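Local coordinates for protein halotolerant alpha-type carbonic anhydrase (dCA II) (Dunaliella salina, PDB 1Y7W) that catalyses the reversible hydration of carbon dioxide to bicarbonate at a zinc site and tolerates high salt, at residues 53-58 and 137-142; 133-138 and 273-278; 169-174 and 243-248; 225-230 and 284-289. All blocks are in the same frame, centred on the assembly; numbering follows the deposited sequence.

Contact 1: residues 53-58 and 137-142; sequences PIDINT and EHTING
Pro53 lies over one face of the His138 imidazole, a CH-pi contact with Pro53 CB 3.7 Å from the centroid of the His138 ring and almost exactly on its normal. Ile54 CG1 nears CD2 of the same ring obliquely. Hydrogen bonds to Tyr227 OH at NE2 and to Glu148 at ND1 fix the rotation of the ring. Farther along, residues 55-56 and 139-140 pair as a short parallel two-stranded sheet, with Ile56 N bonded to Thr139 O and Asn141 N to Ile56 O. On one face the side chains of Asp55 and Thr139 cross at about a right angle. Asp55 CG stands anti to the backbone N (chi1 175°), and OD1 accepts two bonds. Thr139 OG1 reaches Asp55 OD1 on its anti side at 2.6 Å, while Gly142 N meets Asp55 OD1 on its syn side at 2.8 Å, tilted 33° from the carboxylate plane. An alanine here would probably leave the Thr139 hydroxyl and the Gly142 N-H without their common acceptor and set that hydroxyl free to turn. Thr58 and Asn141 also meet crosswise: Asn141 OD1 takes Thr58 N at 3.0 Å, and Asn141 ND2 gives its N-H to Thr58 OG1 at 2.9 Å, almost in the amide plane. The opposite face of the small sheet carries Ile56 and Ile140, in loose apolar contact. The chemistry thus changes along the pair, from ring packing beside the zinc-proximal Glu137 to side-chain hydrogen bonds that tie the far end at the protein surface.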
loop_
_atom_site.group_PDB
_atom_site.type_symbol
_atom_site.label_atom_id
_atom_site.label_comp_id
_atom_site.label_asym_id
_atom_site.label_seq_id
_atom_site.Cartn_x
_atom_site.Cartn_y
_atom_site.Cartn_z
ATOM N N PRO A 53 10.568 -2.403 -1.385
ATOM C CA PRO A 53 10.656 -1.275 -0.420
ATOM C C PRO A 53 12.092 -0.905 -0.065
ATOM O O PRO A 53 13.005 -1.547 -0.519
ATOM C CB PRO A 53 9.890 -1.791 0.818
ATOM C CG PRO A 53 10.221 -3.253 0.804
ATOM C CD PRO A 53 10.258 -3.672 -0.685
ATOM N N ILE A 54 12.253 0.081 0.829
ATOM C CA ILE A 54 13.568 0.524 1.256
ATOM C C ILE A 54 13.457 0.952 2.708
ATOM O O ILE A 54 12.354 1.059 3.266
ATOM C CB ILE A 54 14.070 1.788 0.448
ATOM C CG1 ILE A 54 13.054 2.937 0.575
ATOM C CG2 ILE A 54 14.267 1.427 -1.033
ATOM C CD1 ILE A 54 13.613 4.348 0.097
ATOM N N ASP A 55 14.610 1.149 3.338
ATOM C CA ASP A 55 14.612 1.715 4.675
ATOM C C ASP A 55 14.507 3.258 4.561
ATOM O O ASP A 55 15.083 3.888 3.668
ATOM C CB ASP A 55 15.919 1.397 5.435
ATOM C CG ASP A 55 15.952 2.100 6.781
ATOM O OD1 ASP A 55 14.990 1.858 7.554
ATOM O OD2 ASP A 55 16.886 2.910 7.049
ATOM N N ILE A 56 13.754 3.884 5.453
ATOM C CA ILE A 56 13.598 5.327 5.431
ATOM C C ILE A 56 14.405 5.825 6.658
ATOM O O ILE A 56 13.984 5.657 7.791
ATOM C CB ILE A 56 12.115 5.757 5.626
ATOM C CG1 ILE A 56 11.176 5.038 4.637
ATOM C CG2 ILE A 56 11.973 7.285 5.441
ATOM C CD1 ILE A 56 11.494 5.335 3.219
ATOM N N ASN A 57 15.560 6.421 6.395
ATOM C CA ASN A 57 16.425 6.938 7.444
ATOM C C ASN A 57 16.071 8.406 7.533
ATOM O O ASN A 57 16.472 9.219 6.687
ATOM C CB ASN A 57 17.884 6.736 7.024
ATOM C CG ASN A 57 18.853 7.185 8.076
ATOM O OD1 ASN A 57 18.677 8.219 8.669
ATOM N ND2 ASN A 57 19.906 6.409 8.288
ATOM N N THR A 58 15.328 8.762 8.559
ATOM C CA THR A 58 14.887 10.131 8.662
ATOM C C THR A 58 15.991 11.178 8.796
ATOM O O THR A 58 15.769 12.325 8.438
ATOM C CB THR A 58 13.836 10.292 9.771
ATOM O OG1 THR A 58 14.348 9.775 11.000
ATOM C CG2 THR A 58 12.590 9.522 9.397
ATOM N N GLU A 137 6.770 -3.675 4.855
ATOM C CA GLU A 137 7.739 -3.731 3.744
ATOM C C GLU A 137 8.787 -2.627 3.966
ATOM O O GLU A 137 10.003 -2.891 4.042
ATOM C CB GLU A 137 6.985 -3.542 2.415
ATOM C CG GLU A 137 6.036 -4.711 2.197
ATOM C CD GLU A 137 5.766 -4.982 0.713
ATOM O OE1 GLU A 137 5.350 -4.042 0.000
ATOM O OE2 GLU A 137 5.966 -6.118 0.278
ATOM N N HIS A 138 8.353 -1.373 4.074
ATOM C CA HIS A 138 9.356 -0.341 4.390
ATOM C C HIS A 138 9.710 -0.418 5.885
ATOM O O HIS A 138 8.923 -0.974 6.665
ATOM C CB HIS A 138 8.839 1.081 4.168
ATOM C CG HIS A 138 8.624 1.402 2.730
ATOM N ND1 HIS A 138 7.473 1.027 2.057
ATOM C CD2 HIS A 138 9.442 1.976 1.809
ATOM C CE1 HIS A 138 7.600 1.354 0.778
ATOM N NE2 HIS A 138 8.778 1.923 0.600
ATOM N N THR A 139 10.904 0.076 6.231
ATOM C CA THR A 139 11.295 0.206 7.634
ATOM C C THR A 139 11.586 1.706 7.796
ATOM O O THR A 139 11.829 2.403 6.800
ATOM C CB THR A 139 12.573 -0.605 8.010
ATOM O OG1 THR A 139 13.631 -0.310 7.100
ATOM C CG2 THR A 139 12.288 -2.092 8.045
ATOM N N ILE A 140 11.526 2.216 9.036
ATOM C CA ILE A 140 11.809 3.609 9.352
ATOM C C ILE A 140 12.921 3.531 10.416
ATOM O O ILE A 140 12.751 2.920 11.481
ATOM C CB ILE A 140 10.558 4.340 9.920
ATOM C CG1 ILE A 140 9.416 4.292 8.877
ATOM C CG2 ILE A 140 10.878 5.810 10.132
ATOM C CD1 ILE A 140 8.110 4.977 9.392
ATOM N N ASN A 141 14.055 4.134 10.091
ATOM C CA ASN A 141 15.253 4.036 10.918
ATOM C C ASN A 141 15.560 2.584 11.312
ATOM O O ASN A 141 15.942 2.274 12.445
ATOM C CB ASN A 141 15.149 5.003 12.118
ATOM C CG ASN A 141 14.990 6.410 11.649
ATOM O OD1 ASN A 141 15.737 6.845 10.791
ATOM N ND2 ASN A 141 13.992 7.114 12.152
ATOM N N GLY A 142 15.438 1.669 10.345
ATOM C CA GLY A 142 15.726 0.264 10.628
ATOM C C GLY A 142 14.680 -0.548 11.370
ATOM O O GLY A 142 14.888 -1.724 11.640
HETATM O O HOH W 1 17.853 8.797 11.005
#

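Contact 2: residues 133-138 and 273-278; sequences HFLSEH and VNNRMI
Two direct hydrogen bonds join His133 to Asn274 and Glu137 to Arg276. In the first, His133 N donates to Asn274 OD1 at 2.8 Å, in the carbonyl plane of the amide. The second runs from Arg276 N to the anti side of the carboxylate, 2.9 Å from Glu137 OE2; the other oxygen, OE1, is bonded to Thr232. A water bridges Glu137 O and Arg276 O and accepts a longer bond from Asn275 ND2. Packing of flat groups comes next. Asn274 OD1 also sits 3.2 Å above the plane of the His133 ring, offset toward its rim, with amide and ring planes 26° apart. The imidazole is held by Val272 O at ND1 and Gly100 N at NE2, and Asn274 ND2 by Phe131 O. Apolar contacts gather round Val273: Leu135 CB lies 3.6 Å from Val273 CG1, and Val273 CG2 touches Phe134 CB. The Glu137 and Asn275 side chains slide past each other in opposite directions. Past the end of strand 120-133 both segments run as loops near the zinc, and Asn274 O accepts from ND1 of the zinc ligand His132. Such second-shell support of a histidine ligand, together with a Glu-Thr hydrogen bond next to the metal, is characteristic of the alpha-carbonic anhydrase active site.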
loop_
_atom_site.group_PDB
_atom_site.type_symbol
_atom_site.label_atom_id
_atom_site.label_comp_id
_atom_site.label_asym_id
_atom_site.label_seq_id
_atom_site.Cartn_x
_atom_site.Cartn_y
_atom_site.Cartn_z
ATOM N N HIS A 133 0.987 -7.595 6.134
ATOM C CA HIS A 133 0.737 -7.911 7.535
ATOM C C HIS A 133 1.806 -8.708 8.273
ATOM O O HIS A 133 2.463 -9.580 7.701
ATOM C CB HIS A 133 -0.672 -8.582 7.695
ATOM C CG HIS A 133 -1.135 -9.422 6.508
ATOM N ND1 HIS A 133 -0.667 -10.688 6.233
ATOM C CD2 HIS A 133 -2.071 -9.164 5.555
ATOM C CE1 HIS A 133 -1.295 -11.176 5.174
ATOM N NE2 HIS A 133 -2.155 -10.267 4.744
ATOM N N PHE A 134 1.930 -8.366 9.558
ATOM C CA PHE A 134 2.881 -8.906 10.511
ATOM C C PHE A 134 4.285 -8.324 10.408
ATOM O O PHE A 134 4.936 -8.103 11.433
ATOM C CB PHE A 134 2.853 -10.410 10.494
ATOM C CG PHE A 134 1.583 -10.936 11.115
ATOM C CD1 PHE A 134 1.394 -10.871 12.507
ATOM C CD2 PHE A 134 0.515 -11.342 10.320
ATOM C CE1 PHE A 134 0.141 -11.204 13.058
ATOM C CE2 PHE A 134 -0.707 -11.665 10.862
ATOM C CZ PHE A 134 -0.900 -11.599 12.221
ATOM N N LEU A 135 4.758 -8.042 9.190
ATOM C CA LEU A 135 6.012 -7.323 9.077
ATOM C C LEU A 135 5.777 -6.287 7.964
ATOM O O LEU A 135 5.297 -6.678 6.914
ATOM C CB LEU A 135 7.182 -8.238 8.654
ATOM C CG LEU A 135 7.801 -9.109 9.783
ATOM C CD1 LEU A 135 8.974 -9.897 9.188
ATOM C CD2 LEU A 135 8.248 -8.179 10.957
ATOM N N SER A 136 6.121 -5.035 8.186
ATOM C CA SER A 136 5.996 -4.007 7.172
ATOM C C SER A 136 7.055 -4.205 6.050
ATOM O O SER A 136 8.102 -4.868 6.267
ATOM C CB SER A 136 6.187 -2.621 7.792
ATOM O OG SER A 136 7.465 -2.530 8.402
ATOM N N GLU A 137 6.770 -3.675 4.855
ATOM C CA GLU A 137 7.739 -3.731 3.744
ATOM C C GLU A 137 8.787 -2.627 3.966
ATOM O O GLU A 137 10.003 -2.891 4.042
ATOM C CB GLU A 137 6.985 -3.542 2.415
ATOM C CG GLU A 137 6.036 -4.711 2.197
ATOM C CD GLU A 137 5.766 -4.982 0.713
ATOM O OE1 GLU A 137 5.350 -4.042 0.000
ATOM O OE2 GLU A 137 5.966 -6.118 0.278
ATOM N N HIS A 138 8.353 -1.373 4.074
ATOM C CA HIS A 138 9.356 -0.341 4.390
ATOM C C HIS A 138 9.710 -0.418 5.885
ATOM O O HIS A 138 8.923 -0.974 6.665
ATOM C CB HIS A 138 8.839 1.081 4.168
ATOM C CG HIS A 138 8.624 1.402 2.730
ATOM N ND1 HIS A 138 7.473 1.027 2.057
ATOM C CD2 HIS A 138 9.442 1.976 1.809
ATOM C CE1 HIS A 138 7.600 1.354 0.778
ATOM N NE2 HIS A 138 8.778 1.923 0.600
ATOM N N VAL A 273 3.028 -13.775 6.518
ATOM C CA VAL A 273 3.852 -12.564 6.638
ATOM C C VAL A 273 4.220 -12.213 5.148
ATOM O O VAL A 273 5.135 -12.801 4.544
ATOM C CB VAL A 273 5.131 -12.828 7.478
ATOM C CG1 VAL A 273 5.859 -11.501 7.738
ATOM C CG2 VAL A 273 4.751 -13.462 8.864
ATOM N N ASN A 274 3.507 -11.243 4.570
ATOM C CA ASN A 274 3.699 -10.961 3.140
ATOM C C ASN A 274 4.454 -9.706 2.760
ATOM O O ASN A 274 3.919 -8.809 2.055
ATOM C CB ASN A 274 2.305 -10.970 2.474
ATOM C CG ASN A 274 1.392 -9.871 3.008
ATOM O OD1 ASN A 274 1.482 -9.500 4.183
ATOM N ND2 ASN A 274 0.475 -9.355 2.153
ATOM N N ASN A 275 5.675 -9.580 3.277
ATOM C CA ASN A 275 6.524 -8.450 2.944
ATOM C C ASN A 275 7.718 -8.839 2.071
ATOM O O ASN A 275 8.400 -9.869 2.303
ATOM C CB ASN A 275 7.085 -7.767 4.211
ATOM C CG ASN A 275 7.971 -8.725 5.026
ATOM O OD1 ASN A 275 7.566 -9.833 5.282
ATOM N ND2 ASN A 275 9.154 -8.291 5.405
ATOM N N ARG A 276 7.997 -7.981 1.068
ATOM C CA ARG A 276 9.194 -8.179 0.261
ATOM C C ARG A 276 10.346 -7.552 1.093
ATOM O O ARG A 276 10.156 -6.510 1.754
ATOM C CB ARG A 276 9.146 -7.390 -1.057
ATOM C CG ARG A 276 10.405 -7.664 -1.878
ATOM C CD ARG A 276 10.391 -6.724 -3.135
ATOM N NE ARG A 276 11.407 -7.121 -4.124
ATOM C CZ ARG A 276 11.695 -6.422 -5.215
ATOM N NH1 ARG A 276 11.044 -5.280 -5.436
ATOM N NH2 ARG A 276 12.625 -6.853 -6.083
ATOM N N MET A 277 11.533 -8.154 1.056
ATOM C CA MET A 277 12.677 -7.579 1.806
ATOM C C MET A 277 13.105 -6.183 1.290
ATOM O O MET A 277 12.866 -5.816 0.107
ATOM C CB MET A 277 13.881 -8.513 1.695
ATOM C CG MET A 277 14.244 -8.753 0.242
ATOM S SD MET A 277 15.331 -10.189 -0.015
ATOM C CE MET A 277 16.676 -9.717 1.054
ATOM N N ILE A 278 13.762 -5.401 2.133
ATOM C CA ILE A 278 14.170 -4.071 1.681
ATOM C C ILE A 278 15.251 -4.161 0.581
ATOM O O ILE A 278 15.996 -5.131 0.498
ATOM C CB ILE A 278 14.647 -3.128 2.831
ATOM C CG1 ILE A 278 15.697 -3.815 3.629
ATOM C CG2 ILE A 278 13.430 -2.667 3.728
ATOM C CD1 ILE A 278 16.413 -2.850 4.564
HETATM O O HOH W 2 10.714 -5.655 4.264
#

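Contact 3: residues 169-174 and 243-248; sequences IGIMYK and HVFTTP
Phe245 CG stands anti to its carbonyl carbon (chi1 -72°) and Ile169 CG2 anti to its backbone N, the branches through which ring and methyl meet, with Ile169 CG2 only 3.4 Å from Phe245 CE2. The residues belong to neighbouring strands 166-175 and 240-251, a parallel pair within the otherwise antiparallel central sheet of the alpha-carbonic anhydrase fold. The short strand axes diverge by just 18°. Gly170 takes part twice in the ladder: its N donates to His243 O at 2.7 Å, and its O accepts from Phe245 N. That same oxygen lies in plane at the edge of the phenyl ring, 3.6 Å from Phe245 CD2 to Gly170 O. Ile171 CG1 approaches the ring obliquely, and the ring of Tyr224 also meets it. An alanine in place of Phe245 would probably open a gap beside Ile169 and Ile171 and deprive Tyr224 of a ring partner. Beyond Phe245 the second strand bows away through Thr246 and Thr247, and contact resumes where Met172 CB meets Pro248 CB at 3.9 Å, with Lys174 CG and CD beside Pro248 CG. A water bridges the bow, accepting from Met172 N at 2.9 Å and donating to Phe245 O and Thr247 O.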
loop_
_atom_site.group_PDB
_atom_site.type_symbol
_atom_site.label_atom_id
_atom_site.label_comp_id
_atom_site.label_asym_id
_atom_site.label_seq_id
_atom_site.Cartn_x
_atom_site.Cartn_y
_atom_site.Cartn_z
ATOM N N ILE A 169 0.656 5.391 -1.529
ATOM C CA ILE A 169 0.751 5.988 -0.221
ATOM C C ILE A 169 0.944 4.841 0.748
ATOM O O ILE A 169 0.194 3.876 0.707
ATOM C CB ILE A 169 -0.520 6.769 0.101
ATOM C CG1 ILE A 169 -0.463 8.074 -0.732
ATOM C CG2 ILE A 169 -0.612 7.085 1.570
ATOM C CD1 ILE A 169 -1.760 8.909 -0.779
ATOM N N GLY A 170 1.958 4.942 1.595
ATOM C CA GLY A 170 2.224 3.839 2.514
ATOM C C GLY A 170 1.947 4.355 3.906
ATOM O O GLY A 170 2.458 5.416 4.233
ATOM N N ILE A 171 1.163 3.623 4.695
ATOM C CA ILE A 171 0.797 4.024 6.049
ATOM C C ILE A 171 1.136 2.890 7.016
ATOM O O ILE A 171 0.724 1.768 6.795
ATOM C CB ILE A 171 -0.713 4.331 6.110
ATOM C CG1 ILE A 171 -0.973 5.610 5.265
ATOM C CG2 ILE A 171 -1.192 4.609 7.586
ATOM C CD1 ILE A 171 -2.465 5.803 4.840
ATOM N N MET A 172 1.882 3.213 8.092
ATOM C CA MET A 172 2.290 2.204 9.090
ATOM C C MET A 172 1.348 2.154 10.297
ATOM O O MET A 172 0.692 3.141 10.631
ATOM C CB MET A 172 3.680 2.579 9.645
ATOM C CG MET A 172 4.737 2.724 8.578
ATOM S SD MET A 172 4.985 1.107 7.795
ATOM C CE MET A 172 6.530 1.411 6.891
ATOM N N TYR A 173 1.339 1.010 10.973
ATOM C CA TYR A 173 0.591 0.855 12.206
ATOM C C TYR A 173 1.573 0.269 13.211
ATOM O O TYR A 173 2.239 -0.708 12.884
ATOM C CB TYR A 173 -0.531 -0.149 12.090
ATOM C CG TYR A 173 -1.606 0.259 11.131
ATOM C CD1 TYR A 173 -1.376 0.215 9.739
ATOM C CD2 TYR A 173 -2.859 0.715 11.606
ATOM C CE1 TYR A 173 -2.404 0.639 8.832
ATOM C CE2 TYR A 173 -3.875 1.130 10.721
ATOM C CZ TYR A 173 -3.634 1.089 9.340
ATOM O OH TYR A 173 -4.627 1.532 8.483
ATOM N N LYS A 174 1.701 0.902 14.371
ATOM C CA LYS A 174 2.553 0.350 15.431
ATOM C C LYS A 174 1.669 -0.395 16.463
ATOM O O LYS A 174 0.472 -0.076 16.659
ATOM C CB LYS A 174 3.317 1.467 16.156
ATOM C CG LYS A 174 2.438 2.461 16.889
ATOM C CD LYS A 174 3.277 3.422 17.759
ATOM C CE LYS A 174 2.366 4.469 18.454
ATOM N NZ LYS A 174 3.136 5.528 19.234
ATOM N N HIS A 243 5.095 7.432 -1.331
ATOM C CA HIS A 243 4.852 8.451 -0.301
ATOM C C HIS A 243 4.653 7.630 0.991
ATOM O O HIS A 243 3.570 7.118 1.251
ATOM C CB HIS A 243 3.585 9.270 -0.608
ATOM C CG HIS A 243 3.527 9.821 -2.002
ATOM N ND1 HIS A 243 3.344 9.020 -3.114
ATOM C CD2 HIS A 243 3.668 11.085 -2.469
ATOM C CE1 HIS A 243 3.399 9.768 -4.204
ATOM N NE2 HIS A 243 3.597 11.020 -3.844
ATOM N N VAL A 244 5.702 7.483 1.792
ATOM C CA VAL A 244 5.610 6.705 3.020
ATOM C C VAL A 244 5.461 7.632 4.241
ATOM O O VAL A 244 6.402 8.329 4.590
ATOM C CB VAL A 244 6.860 5.819 3.159
ATOM C CG1 VAL A 244 6.737 4.951 4.390
ATOM C CG2 VAL A 244 6.991 4.952 1.922
ATOM N N PHE A 245 4.258 7.685 4.831
ATOM C CA PHE A 245 3.998 8.532 5.997
ATOM C C PHE A 245 4.768 8.010 7.175
ATOM O O PHE A 245 4.694 6.859 7.467
ATOM C CB PHE A 245 2.494 8.567 6.268
ATOM C CG PHE A 245 1.783 9.370 5.237
ATOM C CD1 PHE A 245 1.378 10.676 5.520
ATOM C CD2 PHE A 245 1.686 8.895 3.916
ATOM C CE1 PHE A 245 0.869 11.529 4.502
ATOM C CE2 PHE A 245 1.192 9.716 2.876
ATOM C CZ PHE A 245 0.773 11.045 3.179
ATOM N N THR A 246 5.437 8.903 7.884
ATOM C CA THR A 246 6.277 8.490 8.992
ATOM C C THR A 246 5.625 8.457 10.379
ATOM O O THR A 246 6.227 7.967 11.293
ATOM C CB THR A 246 7.589 9.346 8.953
ATOM O OG1 THR A 246 7.263 10.732 8.933
ATOM C CG2 THR A 246 8.368 9.015 7.669
ATOM N N THR A 247 4.400 8.947 10.527
ATOM C CA THR A 247 3.696 8.866 11.794
ATOM C C THR A 247 2.754 7.688 11.662
ATOM O O THR A 247 1.878 7.660 10.785
ATOM C CB THR A 247 2.852 10.107 12.037
ATOM O OG1 THR A 247 3.695 11.266 11.984
ATOM C CG2 THR A 247 2.146 10.000 13.378
ATOM N N PRO A 248 2.915 6.687 12.527
ATOM C CA PRO A 248 2.027 5.528 12.421
ATOM C C PRO A 248 0.660 5.626 13.075
ATOM O O PRO A 248 0.395 6.514 13.901
ATOM C CB PRO A 248 2.844 4.386 13.053
ATOM C CG PRO A 248 3.745 5.093 14.044
ATOM C CD PRO A 248 3.971 6.512 13.557
HETATM O O HOH W 3 2.441 5.978 8.608
#

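Contact 4: residues 225-230 and 284-289; sequences AGYDGS and REVYKY
Gly226 and Tyr287 form the close end of the contact, a hydrogen-bonded antiparallel pair in which Gly226 N reaches Tyr287 O at 2.9 Å and Tyr287 N returns to Gly226 O at 3.0 Å. The Tyr289 ring turns its edge to the glycine, its CE1 3.7 Å from Gly226 N. A CB at this glycine would clash with Tyr289 CE1. The Tyr289 hydroxyl is bonded to Arg67, and its ring stacks on Tyr224. Alongside, Ala225 CB rests on Val286 CG1 at 3.8 Å, while Val286 CG2 makes a slighter contact with Tyr227 CB. Strand 287-289 is an outermost strand of the central sheet of the carbonic anhydrase fold, added near the C-terminus against strand 224-229. Toward Asp228 and Arg284 the backbones spread apart, their CA atoms 7.6 Å from each other, and a water takes over, accepting from Asp228 N and donating to Glu285 O. Here the Glu285 side chain is exposed. Arg284 spans the wider gap, its chain bent at chi3 (-73°), and NH1 donates to Asp228 O at 2.9 Å, with that oxygen in the guanidinium plane. NH1 also nears the edge of the Tyr227 ring, 3.6 Å from Tyr227 CE2, ring and guanidinium planes lying 68° apart. The rest of the guanidinium is gripped by carbonyl oxygens, NE by Leu281 and NH2 by Asp280 and Gln51.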
loop_
_atom_site.group_PDB
_atom_site.type_symbol
_atom_site.label_atom_id
_atom_site.label_comp_id
_atom_site.label_asym_id
_atom_site.label_seq_id
_atom_site.Cartn_x
_atom_site.Cartn_y
_atom_site.Cartn_z
ATOM N N ALA A 225 7.895 10.541 3.623
ATOM C CA ALA A 225 9.137 10.413 2.885
ATOM C C ALA A 225 8.732 10.005 1.455
ATOM O O ALA A 225 7.999 9.043 1.293
ATOM C CB ALA A 225 9.984 9.316 3.504
ATOM N N GLY A 226 9.228 10.699 0.450
ATOM C CA GLY A 226 8.899 10.343 -0.914
ATOM C C GLY A 226 10.140 9.938 -1.711
ATOM O O GLY A 226 11.207 10.500 -1.520
ATOM N N TYR A 227 10.005 8.991 -2.636
ATOM C CA TYR A 227 11.164 8.609 -3.436
ATOM C C TYR A 227 10.639 7.866 -4.658
ATOM O O TYR A 227 9.417 7.517 -4.722
ATOM C CB TYR A 227 12.115 7.697 -2.619
ATOM C CG TYR A 227 11.592 6.296 -2.351
ATOM C CD1 TYR A 227 10.698 6.020 -1.308
ATOM C CD2 TYR A 227 11.996 5.232 -3.173
ATOM C CE1 TYR A 227 10.214 4.723 -1.061
ATOM C CE2 TYR A 227 11.526 3.918 -2.950
ATOM C CZ TYR A 227 10.635 3.671 -1.887
ATOM O OH TYR A 227 10.188 2.386 -1.696
ATOM N N ASP A 228 11.529 7.628 -5.630
ATOM C CA ASP A 228 11.151 6.923 -6.859
ATOM C C ASP A 228 11.356 5.401 -6.690
ATOM O O ASP A 228 12.473 4.943 -6.416
ATOM C CB ASP A 228 11.990 7.410 -8.035
ATOM C CG ASP A 228 11.676 8.867 -8.453
ATOM O OD1 ASP A 228 12.620 9.519 -8.958
ATOM O OD2 ASP A 228 10.535 9.353 -8.289
ATOM N N GLY A 229 10.299 4.611 -6.864
ATOM C CA GLY A 229 10.485 3.196 -6.625
ATOM C C GLY A 229 9.736 2.285 -7.550
ATOM O O GLY A 229 9.426 2.639 -8.669
ATOM N N SER A 230 9.331 1.139 -7.017
ATOM C CA SER A 230 8.711 0.101 -7.798
ATOM C C SER A 230 7.544 -0.594 -7.136
ATOM O O SER A 230 7.258 -0.343 -5.972
ATOM C CB SER A 230 9.779 -0.970 -8.054
ATOM O OG SER A 230 9.942 -1.863 -6.930
ATOM N N ARG A 284 19.674 6.699 -5.530
ATOM C CA ARG A 284 18.505 7.502 -5.147
ATOM C C ARG A 284 18.673 8.212 -3.838
ATOM O O ARG A 284 19.473 7.758 -2.975
ATOM C CB ARG A 284 17.293 6.588 -4.982
ATOM C CG ARG A 284 16.866 5.917 -6.252
ATOM C CD ARG A 284 15.692 4.939 -6.049
ATOM N NE ARG A 284 16.147 3.705 -5.351
ATOM C CZ ARG A 284 15.348 2.717 -4.980
ATOM N NH1 ARG A 284 14.042 2.794 -5.210
ATOM N NH2 ARG A 284 15.848 1.618 -4.409
ATOM N N GLU A 285 17.948 9.316 -3.664
ATOM C CA GLU A 285 17.884 9.998 -2.361
ATOM C C GLU A 285 16.413 9.861 -1.984
ATOM O O GLU A 285 15.599 9.485 -2.831
ATOM C CB GLU A 285 18.237 11.491 -2.415
ATOM C CG GLU A 285 19.667 11.803 -2.817
ATOM C CD GLU A 285 20.687 11.433 -1.759
ATOM O OE1 GLU A 285 20.274 11.092 -0.615
ATOM O OE2 GLU A 285 21.919 11.481 -2.070
ATOM N N VAL A 286 16.081 10.125 -0.722
ATOM C CA VAL A 286 14.688 10.031 -0.257
ATOM C C VAL A 286 14.452 11.444 0.247
ATOM O O VAL A 286 15.334 12.032 0.839
ATOM C CB VAL A 286 14.555 8.967 0.855
ATOM C CG1 VAL A 286 13.051 8.807 1.284
ATOM C CG2 VAL A 286 15.055 7.595 0.314
ATOM N N TYR A 287 13.247 11.970 0.044
ATOM C CA TYR A 287 12.956 13.368 0.393
ATOM C C TYR A 287 11.894 13.478 1.473
ATOM O O TYR A 287 11.053 12.609 1.590
ATOM C CB TYR A 287 12.539 14.095 -0.914
ATOM C CG TYR A 287 13.543 13.862 -2.016
ATOM C CD1 TYR A 287 13.482 12.721 -2.822
ATOM C CD2 TYR A 287 14.606 14.751 -2.205
ATOM C CE1 TYR A 287 14.448 12.466 -3.791
ATOM C CE2 TYR A 287 15.583 14.504 -3.160
ATOM C CZ TYR A 287 15.499 13.377 -3.945
ATOM O OH TYR A 287 16.400 13.209 -4.932
ATOM N N LYS A 288 11.979 14.519 2.294
ATOM C CA LYS A 288 11.015 14.742 3.359
ATOM C C LYS A 288 9.988 15.805 2.982
ATOM O O LYS A 288 10.335 16.907 2.564
ATOM C CB LYS A 288 11.718 15.156 4.647
ATOM C CG LYS A 288 12.673 16.320 4.525
ATOM C CD LYS A 288 13.235 16.546 5.886
ATOM C CE LYS A 288 14.340 17.576 5.912
ATOM N NZ LYS A 288 14.799 17.618 7.381
ATOM N N TYR A 289 8.725 15.463 3.189
ATOM C CA TYR A 289 7.620 16.347 2.858
ATOM C C TYR A 289 6.778 16.652 4.100
ATOM O O TYR A 289 6.504 15.783 4.934
ATOM C CB TYR A 289 6.755 15.682 1.783
ATOM C CG TYR A 289 7.463 15.471 0.454
ATOM C CD1 TYR A 289 8.185 14.307 0.204
ATOM C CD2 TYR A 289 7.467 16.471 -0.519
ATOM C CE1 TYR A 289 8.904 14.151 -0.974
ATOM C CE2 TYR A 289 8.174 16.329 -1.728
ATOM C CZ TYR A 289 8.891 15.161 -1.938
ATOM O OH TYR A 289 9.560 14.957 -3.117
HETATM O O HOH W 4 14.164 8.502 -5.266
#

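The ranges of contacts 1 and 2 overlap at Glu137 and His138, and Glu137 takes part in both, so the loop near the zinc meets both 53-58 and 273-278. Contacts 3 and 4 both belong to the central sheet, one in its interior and the other at its border, and are joined by Val244 N to Ala225 O at 2.8 Å. Contact 3 lies nearest the centre of the chain and is largely backbone and apolar in character; contact 1, the only one not mostly buried, owes more to side-chain hydrogen bonds. Loop contact 2 relies on amide and carboxylate groups, whereas contact 4 adds an arginine at its wider end. Ile56 CG2 packs on Ala225 CB between contacts 1 and 4.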